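Local coordinates for CMP/dCMP-type deaminase domain-containing protein (Aspergillus oryzae RIB40, PDB 7DS1) that probably deaminates the pyrimidine intermediate DARIPP in riboflavin biosynthesis, as a zinc-dependent member of the cytidine deaminase superfamily, at residues 30-35 and 93-98. Sequence-based numbering, arbitrary orientation.
Sequences AILVSR and LVMYVT
Two neighbouring inner strands of the deaminase sheet, 29-36 and 91-97, pair antiparallel here, with Ile31 facing Tyr96 and Val33 facing Val94 as hydrogen-bonded pairs. Ile31 N reaches Tyr96 O at 2.8 Å and Tyr96 N returns a bond to Ile31 O; Val33 and Val94 exchange a second, straighter couple. On the face of Val33, the Tyr96 ring lies back along the strand pair. Its CG stands anti to the carbonyl carbon (chi1 -68°), which brings ring edge atom CD2 to 4.0 Å from Val33 CG2 and places the hydroxyl beside the Arg35 guanidinium. That arginine, bent at chi3, grips Tyr96 OH end-on with NH1 (2.9 Å) and NH2 (2.8 Å). The oxygen sits in the guanidinium plane, which is turned 70° from the ring, while Val94 CG2 lies over one guanidinium face, 3.8 Å from NH1. A salt bridge from NH2 to Asp45 and a hydrogen bond between Tyr96 OH and His5 ND1 tie this polar cluster to its surroundings. On the other face the contacts across the pair are apolar: Leu32 CD1 meets Met95 CB at 4.1 Å, and Ala30 CB lies 4.2 Å from Met95 SD. There Leu32 and Met95 pack on Cys66 of helix 62-73, and Val97 lies close to zinc-site residue Glu63 and the bound DARIPP. Such a strand pair, backed by the helix that directly follows zinc ligand His61, is characteristic of the cytidine deaminase fold.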
ATOM      1  N   ALA A  30      -3.120  -0.062  -4.308  1.00  9.91           N
ATOM      2  CA  ALA A  30      -1.775  -0.583  -4.069  1.00  9.48           C
ATOM      3  C   ALA A  30      -1.299  -1.449  -5.230  1.00  9.24           C
ATOM      4  O   ALA A  30      -2.081  -2.206  -5.805  1.00  9.90           O
ATOM      5  CB  ALA A  30      -1.729  -1.420  -2.783  1.00  9.85           C
ATOM      6  N   ILE A  31      -0.006  -1.343  -5.563  1.00  9.21           N
ATOM      7  CA  ILE A  31       0.603  -2.126  -6.639  1.00  9.37           C
ATOM      8  C   ILE A  31       1.922  -2.692  -6.131  1.00  9.13           C
ATOM      9  O   ILE A  31       2.780  -1.935  -5.664  1.00  9.09           O
ATOM     10  CB  ILE A  31       0.853  -1.281  -7.905  1.00 10.39           C
ATOM     11  CG1 ILE A  31      -0.467  -0.794  -8.511  1.00 11.34           C
ATOM     12  CG2 ILE A  31       1.642  -2.094  -8.951  1.00 10.90           C
ATOM     13  CD1 ILE A  31      -0.282   0.249  -9.631  1.00 12.53           C
ATOM     14  N   LEU A  32       2.095  -4.008  -6.250  1.00  9.01           N
ATOM     15  CA  LEU A  32       3.320  -4.680  -5.830  1.00  8.85           C
ATOM     16  C   LEU A  32       4.192  -4.954  -7.056  1.00  8.88           C
ATOM     17  O   LEU A  32       3.722  -5.549  -8.034  1.00 10.33           O
ATOM     18  CB  LEU A  32       2.983  -5.981  -5.101  1.00  9.93           C
ATOM     19  CG  LEU A  32       4.163  -6.788  -4.557  1.00  9.80           C
ATOM     20  CD1 LEU A  32       4.901  -5.996  -3.498  1.00  9.90           C
ATOM     21  CD2 LEU A  32       3.664  -8.120  -4.002  1.00 10.06           C
ATOM     22  N   VAL A  33       5.449  -4.502  -7.005  1.00  9.79           N
ATOM     23  CA  VAL A  33       6.356  -4.513  -8.153  1.00 10.25           C
ATOM     24  C   VAL A  33       7.611  -5.297  -7.796  1.00  9.86           C
ATOM     25  O   VAL A  33       8.148  -5.145  -6.693  1.00 11.42           O
ATOM     26  CB  VAL A  33       6.732  -3.073  -8.568  1.00 10.54           C
ATOM     27  CG1 VAL A  33       7.754  -3.072  -9.711  1.00 12.73           C
ATOM     28  CG2 VAL A  33       5.483  -2.289  -8.975  1.00 10.82           C
ATOM     29  N   SER A  34       8.086  -6.120  -8.737  1.00 10.72           N
ATOM     30  CA  SER A  34       9.398  -6.757  -8.639  1.00 11.09           C
ATOM     31  C   SER A  34      10.367  -5.982  -9.523  1.00 12.30           C
ATOM     32  O   SER A  34      10.139  -5.846 -10.729  1.00 13.35           O
ATOM     33  CB  SER A  34       9.342  -8.228  -9.051  1.00 11.48           C
ATOM     34  OG  SER A  34      10.652  -8.760  -9.252  1.00 12.29           O
ATOM     35  N   ARG A  35      11.433  -5.469  -8.914  1.00 12.33           N
ATOM     36  CA  ARG A  35      12.332  -4.512  -9.539  1.00 13.53           C
ATOM     37  C   ARG A  35      13.757  -5.037  -9.462  1.00 14.36           C
ATOM     38  O   ARG A  35      14.167  -5.588  -8.438  1.00 13.67           O
ATOM     39  CB  ARG A  35      12.225  -3.146  -8.830  1.00 13.03           C
ATOM     40  CG  ARG A  35      13.207  -2.081  -9.300  1.00 14.37           C
ATOM     41  CD  ARG A  35      12.745  -0.711  -8.811  1.00 14.00           C
ATOM     42  NE  ARG A  35      11.502  -0.314  -9.475  1.00 13.98           N
ATOM     43  CZ  ARG A  35      10.611   0.526  -8.962  1.00 15.44           C
ATOM     44  NH1 ARG A  35      10.807   1.074  -7.762  1.00 13.14           N
ATOM     45  NH2 ARG A  35       9.519   0.816  -9.653  1.00 13.94           N
ATOM     46  N   LEU A  93      11.190  -6.682  -4.037  1.00 10.04           N
ATOM     47  CA  LEU A  93       9.774  -6.343  -4.031  1.00  9.87           C
ATOM     48  C   LEU A  93       9.566  -4.973  -3.399  1.00 10.05           C
ATOM     49  O   LEU A  93      10.052  -4.713  -2.293  1.00 10.78           O
ATOM     50  CB  LEU A  93       8.975  -7.392  -3.258  1.00  9.59           C
ATOM     51  CG  LEU A  93       8.874  -8.766  -3.914  1.00  9.40           C
ATOM     52  CD1 LEU A  93       8.263  -9.766  -2.932  1.00 10.53           C
ATOM     53  CD2 LEU A  93       8.050  -8.715  -5.208  1.00 12.35           C
ATOM     54  N   VAL A  94       8.853  -4.100  -4.108  1.00  9.20           N
ATOM     55  CA  VAL A  94       8.459  -2.798  -3.584  1.00  8.75           C
ATOM     56  C   VAL A  94       6.961  -2.648  -3.788  1.00  9.67           C
ATOM     57  O   VAL A  94       6.401  -3.155  -4.764  1.00 10.35           O
ATOM     58  CB  VAL A  94       9.223  -1.636  -4.263  1.00  9.53           C
ATOM     59  CG1 VAL A  94      10.731  -1.820  -4.116  1.00 10.69           C
ATOM     60  CG2 VAL A  94       8.853  -1.527  -5.744  1.00 10.85           C
ATOM     61  N   MET A  95       6.299  -1.956  -2.860  1.00  7.65           N
ATOM     62  CA  MET A  95       4.865  -1.719  -2.973  1.00  8.41           C
ATOM     63  C   MET A  95       4.599  -0.225  -3.057  1.00  9.62           C
ATOM     64  O   MET A  95       5.117   0.548  -2.243  1.00  9.02           O
ATOM     65  CB  MET A  95       4.083  -2.321  -1.795  1.00  9.37           C
ATOM     66  CG  MET A  95       2.564  -2.242  -2.001  1.00 10.98           C
ATOM     67  SD  MET A  95       1.610  -2.808  -0.566  1.00 11.49           S
ATOM     68  CE  MET A  95       1.612  -4.592  -0.817  1.00 11.32           C
ATOM     69  N   TYR A  96       3.827   0.171  -4.070  1.00  7.55           N
ATOM     70  CA  TYR A  96       3.271   1.512  -4.184  1.00  8.81           C
ATOM     71  C   TYR A  96       1.878   1.496  -3.578  1.00  9.13           C
ATOM     72  O   TYR A  96       1.104   0.571  -3.819  1.00  9.22           O
ATOM     73  CB  TYR A  96       3.202   1.948  -5.654  1.00  8.38           C
ATOM     74  CG  TYR A  96       4.568   2.147  -6.261  1.00  9.41           C
ATOM     75  CD1 TYR A  96       5.175   3.397  -6.249  1.00  8.84           C
ATOM     76  CD2 TYR A  96       5.265   1.073  -6.819  1.00  9.41           C
ATOM     77  CE1 TYR A  96       6.435   3.586  -6.791  1.00 10.63           C
ATOM     78  CE2 TYR A  96       6.526   1.251  -7.360  1.00 10.62           C
ATOM     79  CZ  TYR A  96       7.102   2.508  -7.341  1.00 10.23           C
ATOM     80  OH  TYR A  96       8.347   2.694  -7.876  1.00 11.55           O
ATOM     81  N   VAL A  97       1.582   2.497  -2.744  0.74  9.13           N
ATOM     82  CA  VAL A  97       0.275   2.642  -2.097  0.74  8.56           C
ATOM     83  C   VAL A  97      -0.070   4.127  -2.070  0.74  9.80           C
ATOM     84  O   VAL A  97       0.797   4.951  -1.781  0.74 10.75           O
ATOM     85  CB  VAL A  97       0.273   2.068  -0.659  0.74 10.09           C
ATOM     86  CG1 VAL A  97      -1.149   1.831  -0.176  0.74 10.22           C
ATOM     87  CG2 VAL A  97       1.089   0.774  -0.550  0.74 10.75           C
ATOM     88  N   THR A  98      -1.328   4.487  -2.364  1.00 10.29           N
ATOM     89  CA  THR A  98      -1.640   5.922  -2.391  1.00 11.35           C
ATOM     90  C   THR A  98      -1.439   6.544  -1.015  1.00 12.49           C
ATOM     91  O   THR A  98      -0.950   7.674  -0.905  1.00 12.92           O
ATOM     92  CB  THR A  98      -3.057   6.231  -2.902  1.00 13.72           C
ATOM     93  OG1 THR A  98      -4.048   5.578  -2.098  1.00 13.54           O
ATOM     94  CG2 THR A  98      -3.218   5.849  -4.364  1.00 13.58           C
TER